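Local structure of fibrinogen binding protein (Staphylococcus aureus subsp. aureus Mu50, 3DOA) at residues Gly21-Ile26 against Gly85-Ile90; Asp30-Leu35 against Ser50-Phe55; Pro72-Val77 against Ile137-Lys142; Ile101-Lys106 against Arg115-Glu120. The protein probably binds fibrinogen and belongs to the NFACT family, relatives of which take part in ribosome-associated quality control. One frame throughout, in Å; residues are numbered along the deposited sequence.

Interaction 1 of 4, residues Gly21-Ile26 against Gly85-Ile90; sequences GRVHKI and GIIESI
The guanidinium of Arg22 carries Ile86 on one face: CD1 of Ile86 sits 3.3 Å above its plane, toward the rim nearest NH1, while NH1 also hydrogen-bonds Gly84 O. Arginine suits this exposed place because its flat, weakly hydrated face accepts a methyl group while NH1 keeps its polar partner. With CG anti to the backbone N (chi1 -171°), the Arg22 chain starts out past Gly85 O, 3.4 Å from CG, and the two side chains cross obliquely. Beneath them a single beta bridge pairs Arg22 with Ile86 and ties the outermost strand 22-30 of a four-stranded antiparallel sheet to the outermost strand 86-92 of a five-stranded one. Two backbone bonds make it, Ile87 N to Gly21 O at 2.8 Å and Val23 N to Gly85 O at 2.9 Å. Each glycine supplies a carbonyl and, having no side chain, leaves the neighbouring Val23 CG2 and Ile87 CD1 to pack. On the other side of the backbones from Arg22 and Ile86, these two atoms meet at 4.3 Å, from branched apolar residues, as suits a buried position where two sheets join. Past the bridge both strands bulge, at His24-Lys25 and Glu88-Ser89, and diverge into their own sheets.

Interaction 2 of 4, residues Asp30-Leu35 against Ser50-Phe55; sequences DNDTIL and SIHPNF
Thr33 and Ser50 face each other as an antiparallel non-hydrogen-bonded pair, CA atoms 4.4 Å apart, where Thr33 closes a type I beta turn that begins at Asp30. The turn joins strands 22-30 and 33-40 of the four-stranded antiparallel sheet, and an Asx turn lies within it. OD1 of Asp30 accepts from Asp32 N at 2.7 Å and from Thr33 OG1 at 2.6 Å, and the two donors arrive from opposite faces of the carboxylate plane. Asp30 CG lies between the backbone N and the carbonyl carbon (chi1 68°), and OD1 meets the turn's own donors, where a short acidic side chain can stand in for backbone acceptors and fix the rotation of the threonine hydroxyl.

Across the pair, Ile51 N reaches Asp32 O, a bond whose acceptor is placed with less certainty, and Ser50 OG, anti to its backbone N (chi1 -157°), makes a weak bond to the same oxygen. Serine is small enough for the close strand pair; its OG lies 3.6 Å from Thr33 OG1, a contact and not a bond. The Ile51 side chain packs on Phe141 and Lys142, which makes a buried apolar residue appropriate at the start of the loop between strands 43-50 and 57-61.

The outer part of the contact is polar. The carboxylate of Asp32 approaches the His52 ring with the planes 82° apart, a negative group that could favour a positive charge on the imidazole. The ring itself is held between neighbours of its own loop: CD2 of Phe55 lies over one face, and CD of Pro53 sits 3.3 Å above the opposite one.

Interaction 3 of 4, residues Pro72-Val77 against Ile137-Lys142; sequences PMFARV and IIEGFK
An offset aromatic stack between Phe74 and Phe141 is the centre of a helix-on-sheet contact, in which helix 73-82 packs beside strand 137-140, an outermost strand of the five-stranded antiparallel sheet. The short axes approach to 9.5 Å and run at 149° to one another. The ring centroids are 4.4 Å apart with planes only 9° from parallel, so the rings lie nearly flat on each other, and CD2 of Phe74 stands over the centre of the Phe141 ring. CB of Phe141 adds a CH-pi contact over the face of Phe74, 4.0 Å from its centroid. Phe74, with CG anti to the backbone N (chi1 -174°), points from the first turn of the helix toward the strand, which suits a broad, flat apolar residue that is also buried against Phe78 and Ile34. Phe141 rests as well on Ile34 and Ile51, carrying the stack over to the four-stranded sheet.

At the edge of the Phe74 ring comes the aliphatic part of Glu139, whose CG is 3.7 Å from CD1. One turn along the helix, Val77 sends CG1 toward CG2 of Ile138 at 4.2 Å. Ile138 and Glu139 both face Leu130 in a classic beta bulge, which lets two consecutive side chains turn to the helix. Glutamate suits a spot that is apolar near the ring and polar at its end: its methylenes pack on the ring, while OE2 meets CE of Met73 tip to tip. OE1 uses its anti lone pair to accept from Gly140 N at 2.6 Å, and His143 NE2 bonds to the same oxygen.

Interaction 4 of 4, residues Ile101-Lys106 against Arg115-Glu120; sequences IDIKSK and RTVILE
Arg115 opens the pairing with Ile103, giving its N to Ile103 O at 2.8 Å and taking Ile103 N on its own O at 2.7 Å, the double exchange of an antiparallel hydrogen-bonded pair in the beta hairpin of strands 98-106 and 112-120. Its side chain bends away from the partner strand and packs on Leu82, and its length lets NE reach ND1 of His81 in helix 73-82.

Thr116 comes next, opposite Asp102 in a non-hydrogen-bonded pair with the side chains side by side. OG1, beside the backbone N at chi1 -66°, donates to Asp102 OD1 at 2.8 Å from 42° above the carboxylate plane. Threonine suits a strand by its branched CB and this pair by its hydroxyl.

Val117 then exchanges two bonds with Ile101, N to Ile101 O at 2.7 Å and O from Ile101 N at 2.8 Å. On the face it shares with Arg115, Ile101 and Ile103, its CG2 meets Ile103 CD1 at 4.2 Å; Val117 and Ile103, both apolar, pack on Leu82.

Asp102 also forms a salt bridge with Lys91 through OD2, so its carboxylate is gripped at both oxygens, which should favour the charged form.

Interactions 1 and 4 share the five-stranded sheet, centres about 8 Å apart: strand 86-92 neighbours strand 98-106, and Ser89 O lies 2.7 Å from Asp102 N, a probable hydrogen bond. Interaction 3 lies about 13 Å from interaction 4, centre to centre, where Ile138 CD1 comes 3.5 Å from Arg115 NE. It is as far from interaction 2, and here Phe141, just past strand 137-140, meets the four-stranded sheet, its CE2 3.8 Å from Ile34 CG1. Interactions 1 and 2, about 20 Å apart between centres, are joined by Ile26 CG2 against Ile34 CG2 at 4.0 Å. Interaction 1 bridges the two sheets directly, the Phe141 contact joins interactions 2 and 3, and interaction 4 lies within the five-stranded sheet.

Interaction 1 of 4, residues Gly21-Ile26 against Gly85-Ile90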
loop_
_atom_site.group_PDB
_atom_site.type_symbol
_atom_site.label_atom_id
_atom_site.label_comp_id
_atom_site.label_asym_id
_atom_site.label_seq_id
_atom_site.Cartn_x
_atom_site.Cartn_y
_atom_site.Cartn_z
ATOM N N GLY A 21 -1.595 19.759 2.441
ATOM C CA GLY A 21 -1.816 19.829 3.859
ATOM C C GLY A 21 -0.458 19.952 4.506
ATOM O O GLY A 21 0.586 19.636 3.906
ATOM N N ARG A 22 -0.517 20.404 5.755
ATOM C CA ARG A 22 0.611 20.603 6.615
ATOM C C ARG A 22 0.707 19.486 7.655
ATOM O O ARG A 22 -0.283 19.112 8.280
ATOM C CB ARG A 22 0.411 21.922 7.354
ATOM C CG ARG A 22 1.638 22.385 8.166
ATOM C CD ARG A 22 1.497 23.775 8.732
ATOM N NE ARG A 22 1.028 24.813 7.775
ATOM C CZ ARG A 22 1.758 25.496 6.855
ATOM N NH1 ARG A 22 3.053 25.252 6.646
ATOM N NH2 ARG A 22 1.167 26.440 6.104
ATOM N N VAL A 23 1.920 19.000 7.873
ATOM C CA VAL A 23 2.168 18.019 8.897
ATOM C C VAL A 23 2.201 18.731 10.262
ATOM O O VAL A 23 3.049 19.585 10.571
ATOM C CB VAL A 23 3.496 17.355 8.668
ATOM C CG1 VAL A 23 3.693 16.261 9.652
ATOM C CG2 VAL A 23 3.599 16.873 7.242
ATOM N N HIS A 24 1.270 18.336 11.094
ATOM C CA HIS A 24 0.923 19.094 12.248
ATOM C C HIS A 24 1.354 18.441 13.524
ATOM O O HIS A 24 1.373 19.102 14.558
ATOM C CB HIS A 24 -0.583 19.230 12.260
ATOM C CG HIS A 24 -1.103 20.099 13.347
ATOM N ND1 HIS A 24 -1.666 19.586 14.495
ATOM C CD2 HIS A 24 -1.159 21.443 13.464
ATOM C CE1 HIS A 24 -2.064 20.578 15.270
ATOM N NE2 HIS A 24 -1.764 21.715 14.668
ATOM N N LYS A 25 1.683 17.156 13.470
ATOM C CA LYS A 25 1.875 16.335 14.671
ATOM C C LYS A 25 2.322 14.948 14.228
ATOM O O LYS A 25 1.888 14.427 13.172
ATOM C CB LYS A 25 0.557 16.208 15.421
ATOM C CG LYS A 25 0.627 15.991 16.950
ATOM C CD LYS A 25 -0.400 16.970 17.757
ATOM C CE LYS A 25 -1.963 16.799 17.370
ATOM N NZ LYS A 25 -2.899 18.005 17.643
ATOM N N ILE A 26 3.196 14.339 15.013
ATOM C CA ILE A 26 3.624 12.985 14.694
ATOM C C ILE A 26 3.808 12.223 15.974
ATOM O O ILE A 26 4.637 12.587 16.775
ATOM C CB ILE A 26 4.924 12.953 13.870
ATOM C CG1 ILE A 26 4.770 13.889 12.658
ATOM C CG2 ILE A 26 5.277 11.487 13.447
ATOM C CD1 ILE A 26 5.927 13.856 11.660
ATOM N N GLY A 85 5.947 20.916 7.675
ATOM C CA GLY A 85 5.988 20.791 6.211
ATOM C C GLY A 85 4.667 20.694 5.490
ATOM O O GLY A 85 3.595 20.494 6.083
ATOM N N ILE A 86 4.740 20.873 4.188
ATOM C CA ILE A 86 3.600 20.669 3.366
ATOM C C ILE A 86 3.823 19.389 2.588
ATOM O O ILE A 86 4.975 19.016 2.257
ATOM C CB ILE A 86 3.378 21.838 2.378
ATOM C CG1 ILE A 86 3.280 23.143 3.137
ATOM C CG2 ILE A 86 2.141 21.626 1.503
ATOM C CD1 ILE A 86 2.265 23.220 4.179
ATOM N N ILE A 87 2.696 18.734 2.305
ATOM C CA ILE A 87 2.701 17.472 1.558
ATOM C C ILE A 87 2.559 17.897 0.148
ATOM O O ILE A 87 1.590 18.482 -0.251
ATOM C CB ILE A 87 1.572 16.438 1.972
ATOM C CG1 ILE A 87 1.914 15.816 3.329
ATOM C CG2 ILE A 87 1.540 15.339 1.007
ATOM C CD1 ILE A 87 0.733 15.688 4.280
ATOM N N GLU A 88 3.593 17.623 -0.586
ATOM C CA GLU A 88 3.612 17.982 -1.979
ATOM C C GLU A 88 3.055 16.895 -2.850
ATOM O O GLU A 88 2.655 17.189 -3.944
ATOM C CB GLU A 88 5.061 18.228 -2.443
ATOM C CG GLU A 88 5.790 19.271 -1.653
ATOM C CD GLU A 88 6.451 20.251 -2.556
ATOM O OE1 GLU A 88 7.367 19.803 -3.313
ATOM O OE2 GLU A 88 6.037 21.449 -2.525
ATOM N N SER A 89 3.162 15.647 -2.396
ATOM C CA SER A 89 2.768 14.471 -3.172
ATOM C C SER A 89 2.711 13.223 -2.304
ATOM O O SER A 89 3.531 13.060 -1.357
ATOM C CB SER A 89 3.676 14.225 -4.359
ATOM O OG SER A 89 3.938 12.863 -4.541
ATOM N N ILE A 90 1.694 12.388 -2.618
ATOM C CA ILE A 90 1.543 11.027 -2.117
ATOM C C ILE A 90 1.282 10.173 -3.320
ATOM O O ILE A 90 0.366 10.438 -4.085
ATOM C CB ILE A 90 0.356 10.891 -1.266
ATOM C CG1 ILE A 90 0.363 11.955 -0.150
ATOM C CG2 ILE A 90 0.350 9.506 -0.695
ATOM C CD1 ILE A 90 -0.968 12.044 0.653
#

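Interaction 2 of 4, residues Asp30-Leu35 against Ser50-Phe55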
loop_
_atom_site.group_PDB
_atom_site.type_symbol
_atom_site.label_atom_id
_atom_site.label_comp_id
_atom_site.label_asym_id
_atom_site.label_seq_id
_atom_site.Cartn_x
_atom_site.Cartn_y
_atom_site.Cartn_z
ATOM N N ASP A 30 3.141 2.864 19.408
ATOM C CA ASP A 30 3.868 1.621 19.739
ATOM C C ASP A 30 5.068 1.430 18.820
ATOM O O ASP A 30 5.288 2.236 17.929
ATOM C CB ASP A 30 2.935 0.408 19.638
ATOM C CG ASP A 30 2.489 0.116 18.209
ATOM O OD1 ASP A 30 3.159 0.507 17.214
ATOM O OD2 ASP A 30 1.441 -0.514 18.067
ATOM N N ASN A 31 5.799 0.332 18.970
ATOM C CA ASN A 31 7.006 0.137 18.180
ATOM C C ASN A 31 6.799 -0.120 16.735
ATOM O O ASN A 31 7.767 -0.206 16.007
ATOM C CB ASN A 31 7.796 -1.027 18.701
ATOM C CG ASN A 31 8.441 -0.723 19.993
ATOM O OD1 ASN A 31 7.936 -1.151 21.057
ATOM N ND2 ASN A 31 9.547 0.077 19.946
ATOM N N ASP A 32 5.551 -0.265 16.317
ATOM C CA ASP A 32 5.228 -0.682 14.956
ATOM C C ASP A 32 4.425 0.373 14.218
ATOM O O ASP A 32 4.030 0.155 13.084
ATOM C CB ASP A 32 4.430 -1.997 14.997
ATOM C CG ASP A 32 5.282 -3.211 15.469
ATOM O OD1 ASP A 32 6.381 -3.458 14.887
ATOM O OD2 ASP A 32 4.840 -3.930 16.417
ATOM N N THR A 33 4.195 1.526 14.832
ATOM C CA THR A 33 3.199 2.411 14.301
ATOM C C THR A 33 3.533 3.871 14.406
ATOM O O THR A 33 3.935 4.371 15.480
ATOM C CB THR A 33 1.945 2.264 15.082
ATOM O OG1 THR A 33 1.623 0.876 15.183
ATOM C CG2 THR A 33 0.839 3.038 14.394
ATOM N N ILE A 34 3.328 4.558 13.290
ATOM C CA ILE A 34 3.427 5.988 13.242
ATOM C C ILE A 34 2.095 6.563 12.840
ATOM O O ILE A 34 1.448 6.155 11.875
ATOM C CB ILE A 34 4.568 6.481 12.305
ATOM C CG1 ILE A 34 5.929 6.361 13.007
ATOM C CG2 ILE A 34 4.386 7.907 11.880
ATOM C CD1 ILE A 34 5.996 7.063 14.375
ATOM N N LEU A 35 1.725 7.551 13.630
ATOM C CA LEU A 35 0.495 8.288 13.542
ATOM C C LEU A 35 0.899 9.676 13.124
ATOM O O LEU A 35 1.682 10.326 13.812
ATOM C CB LEU A 35 -0.104 8.316 14.942
ATOM C CG LEU A 35 -1.614 8.228 15.051
ATOM C CD1 LEU A 35 -2.233 7.451 13.845
ATOM C CD2 LEU A 35 -1.958 7.617 16.430
ATOM N N SER A 50 1.480 1.644 9.692
ATOM C CA SER A 50 1.879 0.525 10.562
ATOM C C SER A 50 2.807 -0.323 9.796
ATOM O O SER A 50 2.627 -0.560 8.656
ATOM C CB SER A 50 0.711 -0.374 11.035
ATOM O OG SER A 50 1.033 -1.100 12.256
ATOM N N ILE A 51 3.780 -0.828 10.490
ATOM C CA ILE A 51 4.885 -1.553 9.916
ATOM C C ILE A 51 4.725 -2.979 10.490
ATOM O O ILE A 51 5.608 -3.822 10.344
ATOM C CB ILE A 51 6.162 -0.834 10.460
ATOM C CG1 ILE A 51 7.496 -1.256 9.883
ATOM C CG2 ILE A 51 6.342 -1.089 12.020
ATOM C CD1 ILE A 51 8.673 -1.083 11.085
ATOM N N HIS A 52 3.593 -3.235 11.161
ATOM C CA HIS A 52 3.421 -4.444 11.947
ATOM C C HIS A 52 3.482 -5.709 11.050
ATOM O O HIS A 52 2.894 -5.727 9.948
ATOM C CB HIS A 52 2.089 -4.360 12.651
ATOM C CG HIS A 52 1.805 -5.541 13.499
ATOM N ND1 HIS A 52 2.079 -5.564 14.849
ATOM C CD2 HIS A 52 1.353 -6.773 13.182
ATOM C CE1 HIS A 52 1.761 -6.750 15.337
ATOM N NE2 HIS A 52 1.321 -7.501 14.343
ATOM N N PRO A 53 4.205 -6.759 11.498
ATOM C CA PRO A 53 4.539 -7.920 10.652
ATOM C C PRO A 53 3.327 -8.633 10.071
ATOM O O PRO A 53 3.364 -9.162 8.946
ATOM C CB PRO A 53 5.310 -8.823 11.571
ATOM C CG PRO A 53 5.063 -8.321 12.920
ATOM C CD PRO A 53 4.784 -6.901 12.835
ATOM N N ASN A 54 2.235 -8.612 10.814
ATOM C CA ASN A 54 0.969 -9.067 10.249
ATOM C C ASN A 54 0.127 -7.996 9.651
ATOM O O ASN A 54 -0.349 -8.188 8.561
ATOM C CB ASN A 54 0.206 -9.769 11.334
ATOM C CG ASN A 54 0.996 -10.926 11.886
ATOM O OD1 ASN A 54 1.618 -11.651 11.093
ATOM N ND2 ASN A 54 1.029 -11.089 13.225
ATOM N N PHE A 55 0.011 -6.840 10.328
ATOM C CA PHE A 55 -1.015 -5.845 10.017
ATOM C C PHE A 55 -0.505 -4.639 9.249
ATOM O O PHE A 55 -1.240 -3.670 9.066
ATOM C CB PHE A 55 -1.661 -5.357 11.290
ATOM C CG PHE A 55 -2.048 -6.459 12.242
ATOM C CD1 PHE A 55 -2.306 -7.733 11.805
ATOM C CD2 PHE A 55 -2.179 -6.198 13.607
ATOM C CE1 PHE A 55 -2.656 -8.698 12.713
ATOM C CE2 PHE A 55 -2.520 -7.162 14.477
ATOM C CZ PHE A 55 -2.762 -8.399 14.039
#

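Interaction 3 of 4, residues Pro72-Val77 against Ile137-Lys142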
loop_
_atom_site.group_PDB
_atom_site.type_symbol
_atom_site.label_atom_id
_atom_site.label_comp_id
_atom_site.label_asym_id
_atom_site.label_seq_id
_atom_site.Cartn_x
_atom_site.Cartn_y
_atom_site.Cartn_z
ATOM N N PRO A 72 9.057 9.005 21.534
ATOM C CA PRO A 72 10.346 8.347 21.252
ATOM C C PRO A 72 11.126 8.805 20.010
ATOM O O PRO A 72 10.577 9.405 19.081
ATOM C CB PRO A 72 9.952 6.886 21.109
ATOM C CG PRO A 72 8.535 6.911 20.626
ATOM C CD PRO A 72 7.906 8.177 21.130
ATOM N N MET A 73 12.409 8.445 20.022
ATOM C CA MET A 73 13.424 8.848 19.071
ATOM C C MET A 73 12.888 8.989 17.659
ATOM O O MET A 73 13.047 10.027 16.996
ATOM C CB MET A 73 14.536 7.819 19.161
ATOM C CG MET A 73 15.737 8.012 18.295
ATOM S SD MET A 73 15.428 7.545 16.557
ATOM C CE MET A 73 15.802 5.761 16.469
ATOM N N PHE A 74 12.234 7.949 17.173
ATOM C CA PHE A 74 11.953 7.898 15.762
ATOM C C PHE A 74 10.926 8.948 15.408
ATOM O O PHE A 74 11.032 9.618 14.371
ATOM C CB PHE A 74 11.461 6.549 15.400
ATOM C CG PHE A 74 11.288 6.363 13.968
ATOM C CD1 PHE A 74 12.403 6.208 13.142
ATOM C CD2 PHE A 74 10.015 6.305 13.412
ATOM C CE1 PHE A 74 12.226 6.019 11.720
ATOM C CE2 PHE A 74 9.833 6.095 12.006
ATOM C CZ PHE A 74 10.934 5.957 11.167
ATOM N N ALA A 75 9.944 9.100 16.291
ATOM C CA ALA A 75 8.929 10.156 16.185
ATOM C C ALA A 75 9.612 11.525 16.267
ATOM O O ALA A 75 9.281 12.419 15.486
ATOM C CB ALA A 75 7.883 10.008 17.296
ATOM N N ARG A 76 10.577 11.660 17.190
ATOM C CA ARG A 76 11.380 12.884 17.323
ATOM C C ARG A 76 12.018 13.231 15.964
ATOM O O ARG A 76 11.815 14.331 15.402
ATOM C CB ARG A 76 12.495 12.713 18.355
ATOM C CG ARG A 76 12.163 12.976 19.782
ATOM C CD ARG A 76 13.478 13.216 20.558
ATOM N NE ARG A 76 14.280 12.002 20.794
ATOM C CZ ARG A 76 13.943 11.033 21.671
ATOM N NH1 ARG A 76 12.804 11.107 22.380
ATOM N NH2 ARG A 76 14.728 9.952 21.827
ATOM N N VAL A 77 12.751 12.261 15.423
ATOM C CA VAL A 77 13.427 12.502 14.187
ATOM C C VAL A 77 12.410 12.971 13.201
ATOM O O VAL A 77 12.647 13.912 12.447
ATOM C CB VAL A 77 14.072 11.298 13.574
ATOM C CG1 VAL A 77 14.611 11.697 12.219
ATOM C CG2 VAL A 77 15.154 10.722 14.483
ATOM N N ILE A 137 19.288 8.064 3.072
ATOM C CA ILE A 137 18.352 7.642 4.129
ATOM C C ILE A 137 18.631 8.490 5.338
ATOM O O ILE A 137 19.724 8.454 5.818
ATOM C CB ILE A 137 18.608 6.204 4.635
ATOM C CG1 ILE A 137 18.280 5.155 3.577
ATOM C CG2 ILE A 137 17.812 5.960 5.974
ATOM C CD1 ILE A 137 18.886 3.827 3.963
ATOM N N ILE A 138 17.670 9.225 5.850
ATOM C CA ILE A 138 17.879 9.936 7.106
ATOM C C ILE A 138 17.692 8.980 8.268
ATOM O O ILE A 138 18.535 8.901 9.144
ATOM C CB ILE A 138 16.924 11.163 7.230
ATOM C CG1 ILE A 138 17.358 12.204 6.186
ATOM C CG2 ILE A 138 16.868 11.686 8.681
ATOM C CD1 ILE A 138 16.305 13.012 5.705
ATOM N N GLU A 139 16.585 8.225 8.274
ATOM C CA GLU A 139 16.321 7.224 9.372
ATOM C C GLU A 139 15.366 6.155 8.884
ATOM O O GLU A 139 14.642 6.351 7.892
ATOM C CB GLU A 139 15.795 7.907 10.666
ATOM C CG GLU A 139 15.816 7.145 12.000
ATOM C CD GLU A 139 17.019 6.242 12.255
ATOM O OE1 GLU A 139 17.304 5.338 11.438
ATOM O OE2 GLU A 139 17.657 6.377 13.326
ATOM N N GLY A 140 15.441 5.017 9.581
ATOM C CA GLY A 140 14.624 3.825 9.347
ATOM C C GLY A 140 13.922 3.313 10.597
ATOM O O GLY A 140 14.562 3.048 11.639
ATOM N N PHE A 141 12.602 3.141 10.509
ATOM C CA PHE A 141 11.925 2.556 11.631
ATOM C C PHE A 141 12.560 1.211 11.928
ATOM O O PHE A 141 12.561 0.805 13.033
ATOM C CB PHE A 141 10.451 2.408 11.364
ATOM C CG PHE A 141 9.556 2.540 12.611
ATOM C CD1 PHE A 141 10.050 2.499 13.871
ATOM C CD2 PHE A 141 8.174 2.686 12.459
ATOM C CE1 PHE A 141 9.197 2.646 14.927
ATOM C CE2 PHE A 141 7.340 2.834 13.516
ATOM C CZ PHE A 141 7.819 2.804 14.735
ATOM N N LYS A 142 13.110 0.532 10.932
ATOM C CA LYS A 142 13.917 -0.658 11.151
ATOM C C LYS A 142 15.205 -0.591 10.328
ATOM O O LYS A 142 15.180 -0.219 9.159
ATOM C CB LYS A 142 13.140 -1.908 10.706
ATOM C CG LYS A 142 12.679 -2.912 11.786
ATOM C CD LYS A 142 11.387 -3.717 11.347
ATOM C CE LYS A 142 11.621 -4.723 10.162
ATOM N NZ LYS A 142 10.361 -5.370 9.656
#

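Interaction 4 of 4, residues Ile101-Lys106 against Arg115-Glu120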
loop_
_atom_site.group_PDB
_atom_site.type_symbol
_atom_site.label_atom_id
_atom_site.label_comp_id
_atom_site.label_asym_id
_atom_site.label_seq_id
_atom_site.Cartn_x
_atom_site.Cartn_y
_atom_site.Cartn_z
ATOM N N ILE A 101 5.447 9.592 0.378
ATOM C CA ILE A 101 4.914 10.905 0.628
ATOM C C ILE A 101 6.078 11.866 0.619
ATOM O O ILE A 101 7.056 11.660 1.343
ATOM C CB ILE A 101 4.264 11.040 1.992
ATOM C CG1 ILE A 101 3.306 9.875 2.241
ATOM C CG2 ILE A 101 3.574 12.399 2.081
ATOM C CD1 ILE A 101 3.075 9.608 3.699
ATOM N N ASP A 102 5.908 12.917 -0.194
ATOM C CA ASP A 102 6.876 13.977 -0.457
ATOM C C ASP A 102 6.517 15.212 0.348
ATOM O O ASP A 102 5.468 15.845 0.155
ATOM C CB ASP A 102 6.843 14.318 -1.940
ATOM C CG ASP A 102 7.659 13.335 -2.806
ATOM O OD1 ASP A 102 8.298 12.349 -2.295
ATOM O OD2 ASP A 102 7.657 13.578 -4.040
ATOM N N ILE A 103 7.386 15.553 1.286
ATOM C CA ILE A 103 7.178 16.751 2.116
ATOM C C ILE A 103 8.284 17.801 1.853
ATOM O O ILE A 103 9.442 17.464 1.634
ATOM C CB ILE A 103 7.043 16.394 3.606
ATOM C CG1 ILE A 103 5.836 15.436 3.819
ATOM C CG2 ILE A 103 6.865 17.678 4.429
ATOM C CD1 ILE A 103 5.959 14.443 4.976
ATOM N N LYS A 104 7.870 19.070 1.783
ATOM C CA LYS A 104 8.793 20.205 1.759
ATOM C C LYS A 104 8.672 20.956 3.092
ATOM O O LYS A 104 7.585 21.223 3.523
ATOM C CB LYS A 104 8.461 21.081 0.552
ATOM C CG LYS A 104 9.142 22.451 0.541
ATOM C CD LYS A 104 8.777 23.195 -0.754
ATOM C CE LYS A 104 9.417 24.591 -0.827
ATOM N NZ LYS A 104 9.318 25.073 -2.210
ATOM N N SER A 105 9.759 21.237 3.770
ATOM C CA SER A 105 9.721 21.818 5.106
ATOM C C SER A 105 10.901 22.759 5.333
ATOM O O SER A 105 11.683 23.007 4.396
ATOM C CB SER A 105 9.715 20.718 6.170
ATOM O OG SER A 105 10.916 19.968 6.132
ATOM N N LYS A 106 11.093 23.271 6.535
ATOM C CA LYS A 106 12.247 24.078 6.933
ATOM C C LYS A 106 13.078 23.348 7.952
ATOM O O LYS A 106 12.520 22.724 8.852
ATOM C CB LYS A 106 11.780 25.365 7.654
ATOM C CG LYS A 106 10.802 26.302 6.880
ATOM C CD LYS A 106 11.392 26.793 5.534
ATOM C CE LYS A 106 10.565 27.918 4.887
ATOM N NZ LYS A 106 10.101 28.943 5.875
ATOM N N ARG A 115 12.040 16.350 1.888
ATOM C CA ARG A 115 11.985 14.987 2.474
ATOM C C ARG A 115 10.946 14.057 1.800
ATOM O O ARG A 115 9.921 14.544 1.297
ATOM C CB ARG A 115 11.609 15.120 3.923
ATOM C CG ARG A 115 12.528 16.008 4.670
ATOM C CD ARG A 115 13.912 15.443 4.692
ATOM N NE ARG A 115 14.888 16.205 5.493
ATOM C CZ ARG A 115 15.973 16.763 4.978
ATOM N NH1 ARG A 115 16.236 16.710 3.655
ATOM N NH2 ARG A 115 16.787 17.395 5.797
ATOM N N THR A 116 11.242 12.749 1.773
ATOM C CA THR A 116 10.286 11.716 1.372
ATOM C C THR A 116 10.150 10.646 2.447
ATOM O O THR A 116 11.164 10.070 2.892
ATOM C CB THR A 116 10.729 11.032 0.130
ATOM O OG1 THR A 116 10.686 11.986 -0.923
ATOM C CG2 THR A 116 9.821 9.883 -0.205
ATOM N N VAL A 117 8.903 10.404 2.880
ATOM C CA VAL A 117 8.579 9.245 3.721
ATOM C C VAL A 117 8.182 8.055 2.812
ATOM O O VAL A 117 7.296 8.189 1.971
ATOM C CB VAL A 117 7.440 9.586 4.656
ATOM C CG1 VAL A 117 6.979 8.330 5.442
ATOM C CG2 VAL A 117 7.876 10.733 5.578
ATOM N N ILE A 118 8.876 6.926 2.962
ATOM C CA ILE A 118 8.624 5.689 2.204
ATOM C C ILE A 118 8.046 4.566 3.126
ATOM O O ILE A 118 8.707 4.114 4.069
ATOM C CB ILE A 118 9.891 5.172 1.569
ATOM C CG1 ILE A 118 10.717 6.331 0.990
ATOM C CG2 ILE A 118 9.539 4.186 0.498
ATOM C CD1 ILE A 118 11.809 5.900 -0.044
ATOM N N LEU A 119 6.781 4.170 2.886
ATOM C CA LEU A 119 6.179 3.012 3.549
ATOM C C LEU A 119 6.234 1.842 2.557
ATOM O O LEU A 119 5.743 1.946 1.423
ATOM C CB LEU A 119 4.744 3.294 3.986
ATOM C CG LEU A 119 4.029 2.160 4.754
ATOM C CD1 LEU A 119 4.734 1.732 6.042
ATOM C CD2 LEU A 119 2.595 2.532 5.041
ATOM N N GLU A 120 6.866 0.772 3.009
ATOM C CA GLU A 120 6.971 -0.467 2.295
ATOM C C GLU A 120 6.200 -1.468 3.085
ATOM O O GLU A 120 6.577 -1.793 4.176
ATOM C CB GLU A 120 8.403 -0.939 2.262
ATOM C CG GLU A 120 9.351 -0.038 1.586
ATOM C CD GLU A 120 10.710 -0.579 1.625
ATOM O OE1 GLU A 120 10.937 -1.462 2.431
ATOM O OE2 GLU A 120 11.555 -0.138 0.857
#